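Local coordinates for protein monovalent Na+/H+ antiporter subunit D (Dietzia sp. DQ12-45-1b, PDB 7D3U) that probably works as the D subunit of a multisubunit Mrp complex, a membrane pump that exchanges sodium ions for protons, at residues L317-Y329 with V390-Q404. Sequence-based numbering, arbitrary orientation.
Sequences LFGPIGLTAGIFY and VAKLSLIIAALDAGQ. With LMT (dodecyl-beta-D-maltoside), chain B.
The methyl of Ala391 sits between two aromatic rings. It lies over one face of Tyr329, 3.9 Å from CB to the ring centroid in a CH-pi contact, and at the edge of the Phe328 ring, in its plane, with Phe328 CD2 3.5 Å from Ala391 CB. Phe328 gets there because its CG stands anti to the backbone N (chi1 -178°); the Phe328 and Val390 side chains cross at about a right angle, with CE2 and CZ nearest Val390 CB. Replacing Phe328 by alanine is likely to open a gap beside Val390 and Ala391 and lose the packing on Leu551 and Ser555 of helix 549-559. Tyr329 also touches Leu395 CD2, while its OH is hydrogen-bonded to Gln307.

Small residues bring the backbones together: Ala398 CB rests on Gly322 CA at 3.6 Å, and Ala325 CB meets Leu395 CA at 3.7 Å. Helices 320-329 and 390-401 run roughly antiparallel (156°), and these small residues allow their axes to come within 8.4 Å, as neighbours in the transmembrane bundle of the antiporter-like fold shared with complex I. No hydrogen bond joins them.

The remaining apolar contacts come from branched side chains near the turns. Leu317 CD1 lies 3.8 Å from Ala399 CB; on the other branch Leu317 CD2 is 3.6 Å from Gln404 CG, the two side chains sliding past each other in opposite directions. Ile321 lays CG2 over Ala398 CB.

Polar atoms come in at the margin, where Ile321 CD1 reaches the exposed Asp401 OD2, one side chain at roughly a right angle to the other. Beyond the two helices, Lys392 NZ bonds to Gly382 O, and the dodecyl-maltoside O4' donates to Leu400 O, placing a detergent headgroup at this helix end.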
loop_
_atom_site.group_PDB
_atom_site.type_symbol
_atom_site.label_atom_id
_atom_site.label_comp_id
_atom_site.label_asym_id
_atom_site.label_seq_id
_atom_site.Cartn_x
_atom_site.Cartn_y
_atom_site.Cartn_z
ATOM N N LEU A 317 14.645 6.121 15.372
ATOM C CA LEU A 317 15.005 6.349 16.766
ATOM C C LEU A 317 15.645 5.097 17.352
ATOM O O LEU A 317 15.329 4.686 18.470
ATOM C CB LEU A 317 13.785 6.758 17.584
ATOM C CG LEU A 317 12.920 7.890 17.034
ATOM C CD1 LEU A 317 11.638 8.005 17.833
ATOM C CD2 LEU A 317 13.677 9.201 17.049
ATOM N N PHE A 318 16.536 4.477 16.579
ATOM C CA PHE A 318 17.077 3.162 16.899
ATOM C C PHE A 318 17.589 3.096 18.331
ATOM O O PHE A 318 18.259 4.013 18.810
ATOM C CB PHE A 318 18.198 2.814 15.923
ATOM C CG PHE A 318 18.303 1.352 15.622
ATOM C CD1 PHE A 318 17.557 0.788 14.605
ATOM C CD2 PHE A 318 19.148 0.541 16.354
ATOM C CE1 PHE A 318 17.652 -0.556 14.325
ATOM C CE2 PHE A 318 19.246 -0.803 16.079
ATOM C CZ PHE A 318 18.497 -1.353 15.063
ATOM N N GLY A 319 17.265 2.000 19.006
ATOM C CA GLY A 319 17.607 1.817 20.392
ATOM C C GLY A 319 16.620 0.894 21.073
ATOM O O GLY A 319 15.689 0.379 20.448
ATOM N N PRO A 320 16.807 0.663 22.373
ATOM C CA PRO A 320 15.879 -0.226 23.086
ATOM C C PRO A 320 14.470 0.327 23.177
ATOM O O PRO A 320 13.512 -0.454 23.212
ATOM C CB PRO A 320 16.520 -0.368 24.474
ATOM C CG PRO A 320 17.932 0.105 24.311
ATOM C CD PRO A 320 17.894 1.139 23.239
ATOM N N ILE A 321 14.309 1.646 23.212
ATOM C CA ILE A 321 12.993 2.245 23.402
ATOM C C ILE A 321 12.337 2.591 22.073
ATOM O O ILE A 321 11.137 2.366 21.891
ATOM C CB ILE A 321 13.114 3.483 24.309
ATOM C CG1 ILE A 321 13.948 3.149 25.545
ATOM C CG2 ILE A 321 11.740 3.978 24.712
ATOM C CD1 ILE A 321 14.283 4.349 26.394
ATOM N N GLY A 322 13.104 3.148 21.135
ATOM C CA GLY A 322 12.533 3.513 19.850
ATOM C C GLY A 322 12.032 2.313 19.072
ATOM O O GLY A 322 10.953 2.355 18.478
ATOM N N LEU A 323 12.800 1.223 19.076
ATOM C CA LEU A 323 12.375 0.020 18.368
ATOM C C LEU A 323 11.148 -0.600 19.021
ATOM O O LEU A 323 10.250 -1.087 18.325
ATOM C CB LEU A 323 13.519 -0.987 18.312
ATOM C CG LEU A 323 14.604 -0.722 17.275
ATOM C CD1 LEU A 323 15.802 -1.603 17.549
ATOM C CD2 LEU A 323 14.070 -0.966 15.878
ATOM N N THR A 324 11.092 -0.597 20.354
ATOM C CA THR A 324 9.911 -1.103 21.045
ATOM C C THR A 324 8.679 -0.285 20.688
ATOM O O THR A 324 7.614 -0.839 20.387
ATOM C CB THR A 324 10.141 -1.082 22.554
ATOM O OG1 THR A 324 11.431 -1.630 22.851
ATOM C CG2 THR A 324 9.067 -1.883 23.266
ATOM N N ALA A 325 8.810 1.042 20.720
ATOM C CA ALA A 325 7.699 1.906 20.342
ATOM C C ALA A 325 7.267 1.647 18.907
ATOM O O ALA A 325 6.071 1.557 18.621
ATOM C CB ALA A 325 8.085 3.371 20.530
ATOM N N GLY A 326 8.228 1.505 17.993
ATOM C CA GLY A 326 7.880 1.287 16.599
ATOM C C GLY A 326 7.201 -0.048 16.359
ATOM O O GLY A 326 6.257 -0.137 15.573
ATOM N N ILE A 327 7.651 -1.097 17.046
ATOM C CA ILE A 327 7.045 -2.410 16.857
ATOM C C ILE A 327 5.642 -2.440 17.448
ATOM O O ILE A 327 4.704 -2.971 16.832
ATOM C CB ILE A 327 7.942 -3.502 17.464
ATOM C CG1 ILE A 327 9.237 -3.621 16.665
ATOM C CG2 ILE A 327 7.216 -4.833 17.494
ATOM C CD1 ILE A 327 10.258 -4.525 17.302
ATOM N N PHE A 328 5.470 -1.879 18.648
ATOM C CA PHE A 328 4.133 -1.797 19.224
ATOM C C PHE A 328 3.216 -0.961 18.346
ATOM O O PHE A 328 2.040 -1.295 18.170
ATOM C CB PHE A 328 4.198 -1.219 20.636
ATOM C CG PHE A 328 2.863 -1.135 21.316
ATOM C CD1 PHE A 328 2.368 -2.206 22.034
ATOM C CD2 PHE A 328 2.104 0.017 21.240
ATOM C CE1 PHE A 328 1.142 -2.129 22.659
ATOM C CE2 PHE A 328 0.877 0.096 21.863
ATOM C CZ PHE A 328 0.397 -0.977 22.573
ATOM N N TYR A 329 3.742 0.119 17.765
ATOM C CA TYR A 329 2.934 0.951 16.887
ATOM C C TYR A 329 2.545 0.201 15.625
ATOM O O TYR A 329 1.421 0.335 15.146
ATOM C CB TYR A 329 3.686 2.232 16.537
ATOM C CG TYR A 329 2.787 3.431 16.372
ATOM C CD1 TYR A 329 1.755 3.422 15.449
ATOM C CD2 TYR A 329 2.972 4.570 17.137
ATOM C CE1 TYR A 329 0.932 4.511 15.294
ATOM C CE2 TYR A 329 2.153 5.666 16.989
ATOM C CZ TYR A 329 1.134 5.631 16.066
ATOM O OH TYR A 329 0.312 6.724 15.915
ATOM N N VAL A 390 -1.076 4.266 24.073
ATOM C CA VAL A 390 0.165 3.641 24.520
ATOM C C VAL A 390 1.234 3.756 23.444
ATOM O O VAL A 390 2.391 4.095 23.726
ATOM C CB VAL A 390 -0.084 2.174 24.909
ATOM C CG1 VAL A 390 1.121 1.614 25.631
ATOM C CG2 VAL A 390 -1.326 2.062 25.772
ATOM N N ALA A 391 0.861 3.485 22.193
ATOM C CA ALA A 391 1.818 3.553 21.095
ATOM C C ALA A 391 2.384 4.956 20.947
ATOM O O ALA A 391 3.605 5.144 20.910
ATOM C CB ALA A 391 1.153 3.102 19.796
ATOM N N LYS A 392 1.510 5.961 20.869
ATOM C CA LYS A 392 1.981 7.323 20.658
ATOM C C LYS A 392 2.760 7.838 21.861
ATOM O O LYS A 392 3.728 8.585 21.700
ATOM C CB LYS A 392 0.807 8.246 20.347
ATOM C CG LYS A 392 1.236 9.603 19.832
ATOM C CD LYS A 392 0.048 10.509 19.620
ATOM C CE LYS A 392 -0.703 10.749 20.911
ATOM N NZ LYS A 392 -2.090 11.224 20.665
ATOM N N LEU A 393 2.372 7.436 23.072
ATOM C CA LEU A 393 3.092 7.879 24.258
ATOM C C LEU A 393 4.493 7.286 24.295
ATOM O O LEU A 393 5.470 7.997 24.558
ATOM C CB LEU A 393 2.308 7.501 25.513
ATOM C CG LEU A 393 3.031 7.654 26.850
ATOM C CD1 LEU A 393 3.441 9.098 27.072
ATOM C CD2 LEU A 393 2.147 7.167 27.981
ATOM N N SER A 394 4.613 5.983 24.030
ATOM C CA SER A 394 5.933 5.365 23.988
ATOM C C SER A 394 6.778 5.958 22.870
ATOM O O SER A 394 7.988 6.153 23.033
ATOM C CB SER A 394 5.799 3.854 23.821
ATOM O OG SER A 394 4.670 3.528 23.031
ATOM N N LEU A 395 6.155 6.281 21.735
ATOM C CA LEU A 395 6.905 6.857 20.626
ATOM C C LEU A 395 7.394 8.261 20.956
ATOM O O LEU A 395 8.529 8.619 20.630
ATOM C CB LEU A 395 6.046 6.869 19.363
ATOM C CG LEU A 395 6.788 7.179 18.067
ATOM C CD1 LEU A 395 7.732 6.046 17.718
ATOM C CD2 LEU A 395 5.805 7.422 16.942
ATOM N N ILE A 396 6.561 9.067 21.614
ATOM C CA ILE A 396 6.980 10.412 21.994
ATOM C C ILE A 396 8.066 10.349 23.060
ATOM O O ILE A 396 9.012 11.146 23.049
ATOM C CB ILE A 396 5.768 11.235 22.460
ATOM C CG1 ILE A 396 4.841 11.523 21.282
ATOM C CG2 ILE A 396 6.213 12.541 23.084
ATOM C CD1 ILE A 396 3.582 12.249 21.671
ATOM N N ILE A 397 7.959 9.396 23.988
ATOM C CA ILE A 397 9.001 9.228 24.997
ATOM C C ILE A 397 10.318 8.840 24.340
ATOM O O ILE A 397 11.379 9.380 24.676
ATOM C CB ILE A 397 8.560 8.193 26.049
ATOM C CG1 ILE A 397 7.606 8.835 27.055
ATOM C CG2 ILE A 397 9.762 7.607 26.762
ATOM C CD1 ILE A 397 7.123 7.886 28.123
ATOM N N ALA A 398 10.271 7.918 23.376
ATOM C CA ALA A 398 11.492 7.510 22.692
ATOM C C ALA A 398 12.056 8.627 21.825
ATOM O O ALA A 398 13.276 8.712 21.648
ATOM C CB ALA A 398 11.226 6.269 21.842
ATOM N N ALA A 399 11.196 9.485 21.278
ATOM C CA ALA A 399 11.672 10.577 20.439
ATOM C C ALA A 399 12.310 11.682 21.269
ATOM O O ALA A 399 13.323 12.260 20.860
ATOM C CB ALA A 399 10.524 11.136 19.602
ATOM N N LEU A 400 11.731 11.994 22.428
ATOM C CA LEU A 400 12.350 12.968 23.317
ATOM C C LEU A 400 13.592 12.414 23.995
ATOM O O LEU A 400 14.484 13.188 24.356
ATOM C CB LEU A 400 11.349 13.438 24.369
ATOM C CG LEU A 400 10.130 14.187 23.837
ATOM C CD1 LEU A 400 9.148 14.450 24.953
ATOM C CD2 LEU A 400 10.553 15.486 23.186
ATOM N N ASP A 401 13.672 11.094 24.176
ATOM C CA ASP A 401 14.866 10.500 24.764
ATOM C C ASP A 401 16.050 10.598 23.811
ATOM O O ASP A 401 17.157 10.969 24.216
ATOM C CB ASP A 401 14.593 9.046 25.142
ATOM C CG ASP A 401 15.577 8.515 26.161
ATOM O OD1 ASP A 401 16.612 9.173 26.391
ATOM O OD2 ASP A 401 15.312 7.442 26.738
ATOM N N ALA A 402 15.833 10.273 22.537
ATOM C CA ALA A 402 16.891 10.351 21.539
ATOM C C ALA A 402 17.259 11.780 21.171
ATOM O O ALA A 402 18.164 11.972 20.352
ATOM C CB ALA A 402 16.484 9.585 20.281
ATOM N N GLY A 403 16.590 12.780 21.743
ATOM C CA GLY A 403 16.887 14.166 21.458
ATOM C C GLY A 403 16.226 14.731 20.222
ATOM O O GLY A 403 16.366 15.933 19.963
ATOM N N GLN A 404 15.512 13.916 19.450
ATOM C CA GLN A 404 14.840 14.384 18.238
ATOM C C GLN A 404 13.585 15.140 18.650
ATOM O O GLN A 404 12.488 14.585 18.711
ATOM C CB GLN A 404 14.514 13.215 17.319
ATOM C CG GLN A 404 15.653 12.228 17.150
ATOM C CD GLN A 404 16.721 12.724 16.200
ATOM O OE1 GLN A 404 16.564 13.762 15.559
ATOM N NE2 GLN A 404 17.817 11.982 16.102
HETATM C C1B LMT B . 15.678 18.748 26.121
HETATM C C2B LMT B . 16.872 17.997 25.512
HETATM C C3B LMT B . 16.497 16.529 25.244
HETATM C C4B LMT B . 15.767 15.929 26.467
HETATM C C5B LMT B . 14.525 16.792 26.747
HETATM C C6B LMT B . 14.416 17.080 28.239
HETATM O O1B LMT B . 15.540 19.955 25.452
HETATM O O2B LMT B . 17.182 18.634 24.342
HETATM O O3B LMT B . 17.589 15.789 24.873
HETATM O "O4'" LMT B . 15.378 14.637 26.216
HETATM O O5B LMT B . 14.513 17.990 26.008
HETATM O O6B LMT B . 15.603 16.798 28.863
HETATM C "C1'" LMT B . 13.685 22.896 23.946
HETATM C "C2'" LMT B . 14.439 23.395 25.203
HETATM C "C3'" LMT B . 15.371 22.298 25.787
HETATM C "C4'" LMT B . 14.688 20.930 26.006
HETATM C "C5'" LMT B . 13.363 20.867 25.202
HETATM C "C6'" LMT B . 12.087 21.202 25.953
HETATM O "O1'" LMT B . 12.469 23.508 23.825
HETATM O "O2'" LMT B . 15.208 24.470 24.838
HETATM O "O3'" LMT B . 15.910 22.723 26.968
HETATM O "O5'" LMT B . 13.455 21.485 23.932
HETATM O "O6'" LMT B . 11.099 20.492 25.339
HETATM C C1 LMT B . 11.780 23.206 22.634
HETATM C C2 LMT B . 10.448 22.691 23.086
HETATM C C3 LMT B . 9.668 21.884 22.101
HETATM C C4 LMT B . 9.088 20.713 22.848
HETATM C C5 LMT B . 8.015 20.059 22.049
HETATM C C6 LMT B . 6.863 20.974 21.800
HETATM C C7 LMT B . 5.697 20.182 21.287
HETATM C C8 LMT B . 4.483 21.041 21.292
HETATM C C9 LMT B . 3.221 20.306 20.984
HETATM C C10 LMT B . 2.185 21.326 20.612
HETATM C C11 LMT B . 0.865 20.682 20.335
HETATM C C12 LMT B . -0.157 21.674 19.894
#